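Local coordinates for protein aminoglycoside phosphotransferase (Mycobacterium smegmatis, PDB 6EF6) that acts as the (S)-1-amino-2-propanol kinase of the aminoacetone utilization microcompartment, probably transferring phosphate to the hydroxyl of its amino alcohol substrate, at residues E140-D145 / A235-D240; E216-G221 / F258-Y263. All blocks are in the same frame, centred on the assembly; numbering follows the deposited sequence.

Contact 1: E140-D145 / A235-D240; sequences ESLTLD and ANLLVD
Glu140 and Leu142 bond to the outer edge of strand 237-239 and form a single antiparallel beta bridge. Strand 237-239 is one arm of the two-stranded hairpin that follows the HxDxxxxN loop of kinase-like phosphotransferases. In the bridge, Ser141 and Leu238 form a non-hydrogen-bonded pair. Two backbone bonds flank them. Val239 N donates to Glu140 O at 3.0 Å. Leu142 N gives to Leu237 O at 3.0 Å. The polar backbone atoms of Leu238 face the other way, where Leu238 pairs with Thr249 of strand 248-250. The hydroxyl of Ser141 turns back on its own segment: OG donates to Leu142 O at 2.9 Å. Apolar contacts fill in beside the bridge. Leu142 reaches both ways along the strand, with CD1 against Leu237 CD2 at 3.6 Å and CD2 against Val239 CG1 at 3.7 Å. Leu150 of helix 147-163 touches both Leu142 and Leu237. Glu140 has CG anti to the backbone N (chi1 -171°) and an extended chain. This lays its CG across Val239 CG2, 3.5 Å away. Its carboxylate is held at both oxygens. OE2 bonds to Ser242 OG. OE1 accepts from a water at 2.7 Å, and the same water donates to Val239 O at 2.8 Å.

Contact 2: E216-G221 / F258-Y263; sequences EEYGSG and FGWYFY
Trp260 and Tyr218 lie side by side, running opposite ways, in an aromatic packing contact of the mainly helical C-terminal lobe of the kinase-like fold. Their planes are inclined at 39°, so the pair is neither a stack nor a T. Trp260 CD1 comes to the edge of the phenol ring, close to its plane, and lies 3.8 Å from Tyr218 CE2. The indole is fixed by its nitrogen. Trp260 NE1 donates to Gly219 O at 2.9 Å, and this oxygen sits only 3° out of the ring plane. Gly219 ends helix 198-218 with a positive phi, and the turn brings its carbonyl to the indole. With chi1 of Tyr218 at -173°, CG lies opposite the backbone N. The ring leaves the flank of the last helical turn, and its hydroxyl ends beside Phe262. These two side chains are nearly perpendicular. Tyr218 OH meets the edge of the Phe262 ring, 3.8 Å from CD2. The hydroxyl also bonds to Asp299 OD2 and takes a bond from a water at 2.8 Å. That water accepts from Phe262 N at 2.9 Å. The contact therefore joins the C-terminal end of helix 198-218 to the chain leaving strand 259-260. Tyr225 meets the indole edge-to-face. Phe306 of helix 303-320 packs against both Trp260 and Phe262, and Gly259 pairs with Gly226 beside strand 227-228.

How the contacts relate
From the N terminus, the chain leaves strand 124-130 and enters 140-145, the first half of contact 1. It then runs through helix 147-163 to the end of helix 198-218, where 216-221 opens contact 2. Strand 237-239 follows and closes contact 1 over 89 intervening residues. The chain passes strand 248-250 and reaches 258-263, which closes contact 2 over 36 residues. The two loops therefore cross. The centres of the two contacts are about 27 Å apart, their nearest atoms about 11 Å. Contact 1 ties the loop before helix 147-163 to the hairpin. Contact 2 ties the end of helix 198-218 to strand 259-260. Along the chain, Asp252 falls between 235-240 and 258-263; it binds sodium with Asp231.

Contact 1: E140-D145 / A235-D240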
# COMPACT_ATOMS: atom_id res chain seq x y z
N GLU A 140 -12.19 -9.24 -7.11
CA GLU A 140 -13.01 -8.08 -7.40
C GLU A 140 -12.72 -6.99 -6.37
O GLU A 140 -12.79 -7.22 -5.16
CB GLU A 140 -14.50 -8.42 -7.42
CG GLU A 140 -15.36 -7.27 -7.91
CD GLU A 140 -16.83 -7.64 -8.02
OE1 GLU A 140 -17.16 -8.84 -7.86
OE2 GLU A 140 -17.65 -6.74 -8.27
N SER A 141 -12.38 -5.82 -6.88
CA SER A 141 -12.00 -4.68 -6.06
C SER A 141 -12.75 -3.43 -6.53
O SER A 141 -13.47 -3.43 -7.54
CB SER A 141 -10.50 -4.40 -6.19
OG SER A 141 -10.15 -3.90 -7.49
N LEU A 142 -12.58 -2.34 -5.80
CA LEU A 142 -13.00 -1.04 -6.31
C LEU A 142 -12.35 -0.76 -7.67
O LEU A 142 -11.27 -1.26 -8.00
CB LEU A 142 -12.59 0.05 -5.32
CG LEU A 142 -13.27 0.04 -3.95
CD1 LEU A 142 -12.88 1.26 -3.15
CD2 LEU A 142 -14.80 -0.07 -4.04
N THR A 143 -13.02 0.09 -8.46
CA THR A 143 -12.60 0.43 -9.82
C THR A 143 -12.38 1.93 -9.92
O THR A 143 -12.55 2.68 -8.96
CB THR A 143 -13.67 0.00 -10.85
OG1 THR A 143 -14.82 0.86 -10.74
CG2 THR A 143 -14.09 -1.47 -10.65
N LEU A 144 -12.06 2.37 -11.12
CA LEU A 144 -11.88 3.79 -11.36
C LEU A 144 -13.14 4.61 -11.12
O LEU A 144 -13.05 5.84 -11.08
CB LEU A 144 -11.34 4.04 -12.77
CG LEU A 144 -10.03 3.37 -13.10
CD1 LEU A 144 -9.68 3.53 -14.58
CD2 LEU A 144 -8.89 3.94 -12.29
N ASP A 145 -14.30 3.97 -11.04
CA ASP A 145 -15.54 4.63 -10.69
C ASP A 145 -15.72 4.86 -9.21
O ASP A 145 -16.75 5.42 -8.81
CB ASP A 145 -16.74 3.79 -11.18
CG ASP A 145 -16.81 3.63 -12.71
OD1 ASP A 145 -16.34 4.52 -13.40
OD2 ASP A 145 -17.37 2.62 -13.17
N ALA A 235 -7.03 -1.60 -5.94
CA ALA A 235 -6.94 -3.06 -5.94
C ALA A 235 -6.89 -3.67 -4.55
O ALA A 235 -7.17 -4.85 -4.42
CB ALA A 235 -5.66 -3.48 -6.68
N ASN A 236 -6.55 -2.88 -3.53
CA ASN A 236 -6.48 -3.38 -2.15
C ASN A 236 -7.78 -3.17 -1.37
O ASN A 236 -7.81 -3.39 -0.14
CB ASN A 236 -5.30 -2.76 -1.42
CG ASN A 236 -4.00 -3.45 -1.76
OD1 ASN A 236 -4.01 -4.59 -2.24
ND2 ASN A 236 -2.90 -2.79 -1.55
N LEU A 237 -8.87 -2.77 -2.02
CA LEU A 237 -10.19 -2.70 -1.37
C LEU A 237 -11.07 -3.68 -2.12
O LEU A 237 -11.59 -3.38 -3.20
CB LEU A 237 -10.73 -1.27 -1.38
CG LEU A 237 -10.22 -0.39 -0.21
CD1 LEU A 237 -8.75 -0.04 -0.37
CD2 LEU A 237 -11.06 0.86 -0.06
N LEU A 238 -11.19 -4.85 -1.54
CA LEU A 238 -11.95 -5.95 -2.13
C LEU A 238 -13.44 -5.80 -1.84
O LEU A 238 -13.84 -5.34 -0.77
CB LEU A 238 -11.47 -7.32 -1.63
CG LEU A 238 -10.01 -7.63 -1.97
CD1 LEU A 238 -9.76 -9.12 -1.66
CD2 LEU A 238 -9.60 -7.31 -3.39
N VAL A 239 -14.28 -6.18 -2.80
CA VAL A 239 -15.72 -5.99 -2.66
C VAL A 239 -16.48 -7.28 -2.89
O VAL A 239 -16.06 -8.13 -3.67
CB VAL A 239 -16.27 -4.91 -3.61
CG1 VAL A 239 -15.63 -3.61 -3.33
CG2 VAL A 239 -16.02 -5.31 -5.05
N ASP A 240 -17.63 -7.39 -2.23
CA ASP A 240 -18.55 -8.50 -2.47
C ASP A 240 -19.65 -8.16 -3.48
O ASP A 240 -20.54 -8.99 -3.71
CB ASP A 240 -19.17 -9.00 -1.15
CG ASP A 240 -20.14 -8.01 -0.53
OD1 ASP A 240 -20.35 -6.92 -1.11
OD2 ASP A 240 -20.71 -8.33 0.56
O HOH W 1 -17.23 -9.97 -5.42

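Contact 2: E216-G221 / F258-Y263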
# COMPACT_ATOMS: atom_id res chain seq x y z
N GLU A 216 9.33 19.86 3.91
CA GLU A 216 9.94 20.47 5.09
C GLU A 216 9.05 21.56 5.64
O GLU A 216 8.94 21.73 6.86
CB GLU A 216 11.32 21.01 4.74
CG GLU A 216 12.36 19.91 4.61
CD GLU A 216 13.75 20.46 4.25
OE1 GLU A 216 13.85 21.62 3.78
OE2 GLU A 216 14.73 19.70 4.44
N GLU A 217 8.44 22.36 4.76
CA GLU A 217 7.56 23.43 5.20
C GLU A 217 6.26 22.88 5.81
O GLU A 217 5.77 23.38 6.84
CB GLU A 217 7.27 24.34 4.01
CG GLU A 217 6.27 25.50 4.18
CD GLU A 217 6.04 26.24 2.85
OE1 GLU A 217 5.66 25.58 1.84
OE2 GLU A 217 6.27 27.46 2.78
N TYR A 218 5.69 21.86 5.17
CA TYR A 218 4.47 21.19 5.64
C TYR A 218 4.68 20.57 7.01
O TYR A 218 3.82 20.64 7.88
CB TYR A 218 4.09 20.15 4.60
CG TYR A 218 2.79 19.42 4.76
CD1 TYR A 218 1.59 20.10 4.74
CD2 TYR A 218 2.77 18.04 4.86
CE1 TYR A 218 0.40 19.41 4.79
CE2 TYR A 218 1.56 17.35 4.92
CZ TYR A 218 0.41 18.05 4.87
OH TYR A 218 -0.76 17.28 4.93
N GLY A 219 5.88 20.03 7.24
CA GLY A 219 6.26 19.46 8.47
C GLY A 219 5.69 18.08 8.71
O GLY A 219 5.04 17.49 7.85
N SER A 220 5.92 17.59 9.90
CA SER A 220 5.46 16.27 10.29
C SER A 220 4.78 16.32 11.64
O SER A 220 4.90 15.40 12.45
CB SER A 220 6.60 15.27 10.23
OG SER A 220 7.68 15.74 11.03
N GLY A 221 3.97 17.35 11.87
CA GLY A 221 3.23 17.47 13.10
C GLY A 221 2.13 16.43 13.19
O GLY A 221 1.81 15.74 12.22
N PHE A 258 4.70 4.62 9.64
CA PHE A 258 4.55 6.04 9.92
C PHE A 258 4.85 6.81 8.67
O PHE A 258 5.83 6.54 8.00
CB PHE A 258 5.45 6.41 11.11
CG PHE A 258 5.04 5.70 12.35
CD1 PHE A 258 3.94 6.12 13.08
CD2 PHE A 258 5.70 4.55 12.75
CE1 PHE A 258 3.55 5.46 14.23
CE2 PHE A 258 5.29 3.86 13.90
CZ PHE A 258 4.20 4.33 14.63
N GLY A 259 4.02 7.78 8.36
CA GLY A 259 4.20 8.59 7.16
C GLY A 259 3.21 9.74 7.13
O GLY A 259 2.45 9.91 8.08
N TRP A 260 3.25 10.54 6.07
CA TRP A 260 2.25 11.60 5.95
C TRP A 260 0.87 11.03 5.67
O TRP A 260 0.73 10.22 4.74
CB TRP A 260 2.65 12.62 4.90
CG TRP A 260 3.84 13.46 5.29
CD1 TRP A 260 3.82 14.57 6.09
CD2 TRP A 260 5.23 13.24 4.98
NE1 TRP A 260 5.07 15.06 6.28
CE2 TRP A 260 5.96 14.27 5.60
CE3 TRP A 260 5.91 12.31 4.17
CZ2 TRP A 260 7.34 14.37 5.52
CZ3 TRP A 260 7.30 12.42 4.11
CH2 TRP A 260 7.98 13.47 4.74
N TYR A 261 -0.14 11.49 6.40
CA TYR A 261 -1.49 11.00 6.14
C TYR A 261 -1.86 11.08 4.66
O TYR A 261 -2.41 10.13 4.09
CB TYR A 261 -2.54 11.72 7.01
CG TYR A 261 -2.43 11.37 8.47
CD1 TYR A 261 -2.62 10.09 8.92
CD2 TYR A 261 -2.08 12.31 9.40
CE1 TYR A 261 -2.50 9.77 10.29
CE2 TYR A 261 -1.96 12.02 10.75
CZ TYR A 261 -2.15 10.72 11.17
OH TYR A 261 -2.03 10.44 12.54
N PHE A 262 -1.61 12.23 4.03
CA PHE A 262 -2.03 12.40 2.64
C PHE A 262 -1.14 11.72 1.62
O PHE A 262 -1.51 11.66 0.44
CB PHE A 262 -2.42 13.86 2.39
CG PHE A 262 -3.65 14.21 3.18
CD1 PHE A 262 -4.86 13.66 2.77
CD2 PHE A 262 -3.63 14.94 4.33
CE1 PHE A 262 -6.01 13.88 3.50
CE2 PHE A 262 -4.78 15.13 5.07
CZ PHE A 262 -5.95 14.61 4.65
N TYR A 263 -0.03 11.10 2.04
CA TYR A 263 0.63 10.17 1.14
C TYR A 263 -0.31 9.05 0.74
O TYR A 263 -0.19 8.52 -0.35
CB TYR A 263 1.90 9.65 1.82
CG TYR A 263 2.59 8.52 1.07
CD1 TYR A 263 3.11 8.69 -0.22
CD2 TYR A 263 2.71 7.28 1.63
CE1 TYR A 263 3.69 7.66 -0.90
CE2 TYR A 263 3.33 6.21 0.95
CZ TYR A 263 3.81 6.43 -0.32
OH TYR A 263 4.40 5.40 -0.99
O HOH W 2 -0.39 14.51 5.44